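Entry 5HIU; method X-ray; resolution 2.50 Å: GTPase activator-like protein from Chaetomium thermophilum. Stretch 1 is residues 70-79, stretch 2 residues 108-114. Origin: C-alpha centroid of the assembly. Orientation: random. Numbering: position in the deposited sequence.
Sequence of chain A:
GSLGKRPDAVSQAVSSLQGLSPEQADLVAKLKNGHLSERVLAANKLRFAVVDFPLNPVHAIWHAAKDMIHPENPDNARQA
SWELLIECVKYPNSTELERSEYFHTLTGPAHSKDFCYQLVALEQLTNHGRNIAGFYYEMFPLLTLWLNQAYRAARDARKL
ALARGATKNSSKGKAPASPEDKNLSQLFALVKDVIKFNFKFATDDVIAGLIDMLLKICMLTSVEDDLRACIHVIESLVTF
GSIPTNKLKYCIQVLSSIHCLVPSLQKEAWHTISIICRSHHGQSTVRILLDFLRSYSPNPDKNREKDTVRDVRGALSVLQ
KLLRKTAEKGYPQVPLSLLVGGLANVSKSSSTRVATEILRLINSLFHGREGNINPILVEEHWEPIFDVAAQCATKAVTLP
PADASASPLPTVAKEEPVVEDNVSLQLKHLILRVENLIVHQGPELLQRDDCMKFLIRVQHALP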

# COMPACT_ATOMS: atom_id res chain seq x y z
N HIS A 70 -5.85 -30.13 -16.35
CA HIS A 70 -4.54 -30.01 -16.97
C HIS A 70 -4.65 -29.12 -18.19
O HIS A 70 -5.63 -29.19 -18.93
CB HIS A 70 -4.03 -31.40 -17.35
CG HIS A 70 -2.58 -31.43 -17.70
ND1 HIS A 70 -2.13 -31.72 -18.97
CD2 HIS A 70 -1.47 -31.22 -16.95
CE1 HIS A 70 -0.82 -31.69 -18.99
NE2 HIS A 70 -0.39 -31.38 -17.78
N PRO A 71 -3.64 -28.26 -18.42
CA PRO A 71 -3.76 -27.30 -19.53
C PRO A 71 -3.84 -27.92 -20.92
O PRO A 71 -4.26 -27.25 -21.86
CB PRO A 71 -2.50 -26.43 -19.40
CG PRO A 71 -1.93 -26.73 -18.06
CD PRO A 71 -2.34 -28.13 -17.73
N GLU A 72 -3.43 -29.19 -21.06
CA GLU A 72 -3.50 -29.91 -22.33
C GLU A 72 -4.95 -30.14 -22.78
O GLU A 72 -5.21 -30.32 -23.98
CB GLU A 72 -2.76 -31.27 -22.25
CG GLU A 72 -3.65 -32.46 -21.85
CD GLU A 72 -2.90 -33.77 -21.66
OE1 GLU A 72 -1.76 -33.77 -21.14
OE2 GLU A 72 -3.46 -34.83 -22.02
N ASN A 73 -5.88 -30.19 -21.82
CA ASN A 73 -7.30 -30.35 -22.13
C ASN A 73 -7.91 -29.09 -22.74
O ASN A 73 -7.43 -27.98 -22.50
CB ASN A 73 -8.09 -30.67 -20.88
CG ASN A 73 -7.58 -31.89 -20.15
OD1 ASN A 73 -7.66 -33.02 -20.66
ND2 ASN A 73 -7.07 -31.68 -18.94
N PRO A 74 -9.02 -29.25 -23.49
CA PRO A 74 -9.76 -28.12 -24.03
C PRO A 74 -10.57 -27.35 -22.98
O PRO A 74 -11.00 -27.90 -21.98
CB PRO A 74 -10.69 -28.78 -25.04
CG PRO A 74 -10.94 -30.11 -24.46
CD PRO A 74 -9.64 -30.53 -23.85
N ASP A 75 -10.78 -26.08 -23.24
CA ASP A 75 -11.53 -25.22 -22.34
C ASP A 75 -12.68 -25.89 -21.64
O ASP A 75 -12.71 -25.93 -20.40
CB ASP A 75 -12.02 -24.02 -23.11
CG ASP A 75 -10.90 -23.08 -23.46
OD1 ASP A 75 -9.75 -23.34 -23.03
OD2 ASP A 75 -11.17 -22.08 -24.16
N ASN A 76 -13.62 -26.42 -22.42
CA ASN A 76 -14.86 -26.99 -21.89
C ASN A 76 -14.63 -28.00 -20.80
O ASN A 76 -15.43 -28.13 -19.88
CB ASN A 76 -15.68 -27.64 -23.00
CG ASN A 76 -15.00 -28.86 -23.58
OD1 ASN A 76 -13.78 -28.95 -23.61
ND2 ASN A 76 -15.79 -29.82 -24.04
N ALA A 77 -13.52 -28.73 -20.90
CA ALA A 77 -13.21 -29.78 -19.92
C ALA A 77 -12.45 -29.25 -18.72
O ALA A 77 -12.60 -29.78 -17.62
CB ALA A 77 -12.42 -30.91 -20.58
N ARG A 78 -11.61 -28.25 -18.92
CA ARG A 78 -10.89 -27.70 -17.79
C ARG A 78 -11.91 -26.95 -16.98
O ARG A 78 -12.00 -27.12 -15.78
CB ARG A 78 -9.76 -26.76 -18.22
CG ARG A 78 -8.64 -27.43 -19.00
CD ARG A 78 -7.40 -26.56 -19.12
NE ARG A 78 -7.72 -25.17 -19.42
CZ ARG A 78 -8.07 -24.69 -20.61
NH1 ARG A 78 -8.20 -25.50 -21.66
NH2 ARG A 78 -8.33 -23.39 -20.74
N GLN A 79 -12.71 -26.15 -17.67
CA GLN A 79 -13.68 -25.30 -17.03
C GLN A 79 -14.68 -26.09 -16.21
O GLN A 79 -14.84 -25.81 -15.02
CB GLN A 79 -14.38 -24.40 -18.06
CG GLN A 79 -13.51 -23.20 -18.39
CD GLN A 79 -13.98 -22.36 -19.56
OE1 GLN A 79 -15.17 -22.09 -19.72
NE2 GLN A 79 -13.04 -21.93 -20.38
N GLY A 108 -0.91 -25.45 -8.85
CA GLY A 108 0.17 -25.77 -9.78
C GLY A 108 -0.10 -25.40 -11.23
O GLY A 108 -1.00 -24.61 -11.51
N PRO A 109 0.71 -25.95 -12.16
CA PRO A 109 0.60 -25.72 -13.60
C PRO A 109 -0.84 -25.69 -14.07
O PRO A 109 -1.56 -26.68 -13.94
CB PRO A 109 1.32 -26.93 -14.19
CG PRO A 109 2.37 -27.28 -13.18
CD PRO A 109 1.95 -26.71 -11.85
N ALA A 110 -1.26 -24.55 -14.60
CA ALA A 110 -2.64 -24.37 -15.06
C ALA A 110 -2.68 -23.34 -16.16
O ALA A 110 -1.81 -22.47 -16.25
CB ALA A 110 -3.54 -23.96 -13.92
N HIS A 111 -3.71 -23.43 -16.99
CA HIS A 111 -3.80 -22.58 -18.16
C HIS A 111 -3.95 -21.13 -17.73
O HIS A 111 -4.70 -20.83 -16.80
CB HIS A 111 -5.00 -23.01 -18.99
CG HIS A 111 -4.86 -22.71 -20.44
ND1 HIS A 111 -4.74 -23.70 -21.39
CD2 HIS A 111 -4.82 -21.53 -21.11
CE1 HIS A 111 -4.64 -23.15 -22.58
NE2 HIS A 111 -4.69 -21.83 -22.44
N SER A 112 -3.26 -20.24 -18.42
CA SER A 112 -3.34 -18.81 -18.13
C SER A 112 -4.78 -18.32 -18.07
O SER A 112 -5.13 -17.49 -17.24
CB SER A 112 -2.55 -18.04 -19.19
OG SER A 112 -2.68 -18.65 -20.47
N LYS A 113 -5.62 -18.88 -18.92
CA LYS A 113 -7.03 -18.51 -18.99
C LYS A 113 -7.83 -18.92 -17.76
O LYS A 113 -8.90 -18.39 -17.52
CB LYS A 113 -7.68 -19.14 -20.22
CG LYS A 113 -7.07 -18.73 -21.54
CD LYS A 113 -7.59 -19.60 -22.67
CE LYS A 113 -9.10 -19.46 -22.83
NZ LYS A 113 -9.54 -19.77 -24.23
N ASP A 114 -7.31 -19.86 -16.97
CA ASP A 114 -8.00 -20.40 -15.80
C ASP A 114 -7.66 -19.70 -14.48
O ASP A 114 -8.12 -20.12 -13.43
CB ASP A 114 -7.71 -21.89 -15.66
CG ASP A 114 -8.20 -22.70 -16.83
OD1 ASP A 114 -8.85 -22.15 -17.74
OD2 ASP A 114 -7.93 -23.91 -16.84

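The first stretch begins as a loop and ends as a helix. Residues His-70 to Asn-73 form a type I beta turn, closed by a backbone hydrogen bond from Asn-73 N to His-70 O (3.1 Å). The side chain of Asn-73 reinforces the turn, its ND2 donating to the same His-70 O at 2.9 Å. Pro-74 occupies the N-cap position, and the helix runs from Asp-75 through Gln-79 and onward. The carbonyl of Pro-74 receives two backbone amides of the first turn, with Pro-74 O at 2.9 Å from Ala-77 N and at 3.1 Å from Arg-78 N. The second stretch leaves a preceding helix at Gly-108, continues in extended form through Pro-109, Ala-110 and His-111, and closes into a short 3-10 segment at residues 112-114, where Asp-114 N donates to His-111 O at 2.8 Å. The two backbones come nearest at Pro-71 and His-111, whose CA atoms lie 4.9 Å apart; farther along, the CA atoms of Asp-75 and Lys-113 are 8.7 Å apart, a gap that side chains must bridge.

Arg-78 organises the contact. Its CA-to-CB bond points toward the second stretch, and its guanidinium engages Asp-114 through two hydrogen bonds within a salt bridge: Arg-78 NE to Asp-114 OD2 at 2.9 Å, and the longer Arg-78 NH2 to Asp-114 OD1 at 3.3 Å. The carboxylate OD2 approaches the edge of the guanidinium near its plane, where the N-H groups point, and so leaves the faces free for other contacts. One face is covered by His-111: the two planar groups stack with their centres 4.1 Å apart and their planes inclined by 21°. The closest atoms of this pair are Arg-78 NE and His-111 CB, at 3.5 Å.

The same guanidinium is also held from within its own stretch. Arg-78 NH1 donates to the backbone carbonyl Asn-73 O at 2.7 Å, while Arg-78 NH2 forms a salt-bridged hydrogen bond to Asp-75 OD1 at 2.7 Å; a weak bond joins Arg-78 NH1 to that oxygen at 3.0 Å. Arg-78 thus ties together the end of the turn, the start of the helix and the second stretch.

Asp-75 carries the charge network further. Although its CA-to-CB bond points sideways, the end of its side chain comes nearer, and OD2 of Asp-75 accepts a salt-bridged hydrogen bond from Lys-113 NZ at 2.8 Å. With OD1 committed to Arg-78 and OD2 to Lys-113, its carboxylate links two cationic groups, one from each stretch.

Around Pro-71 the contact is mainly one of packing. The CA-to-CB bond of Pro-71 points toward the second stretch, with Pro-71 CG 3.9 Å from Ala-110 CA and Pro-71 CD 4.1 Å from Pro-109 O. Its carbonyl oxygen, Pro-71 O, lies at the edge of the His-111 ring, 3.6 Å from His-111 ND1. His-111 therefore meets the turn at its ring edge and Arg-78 at its face.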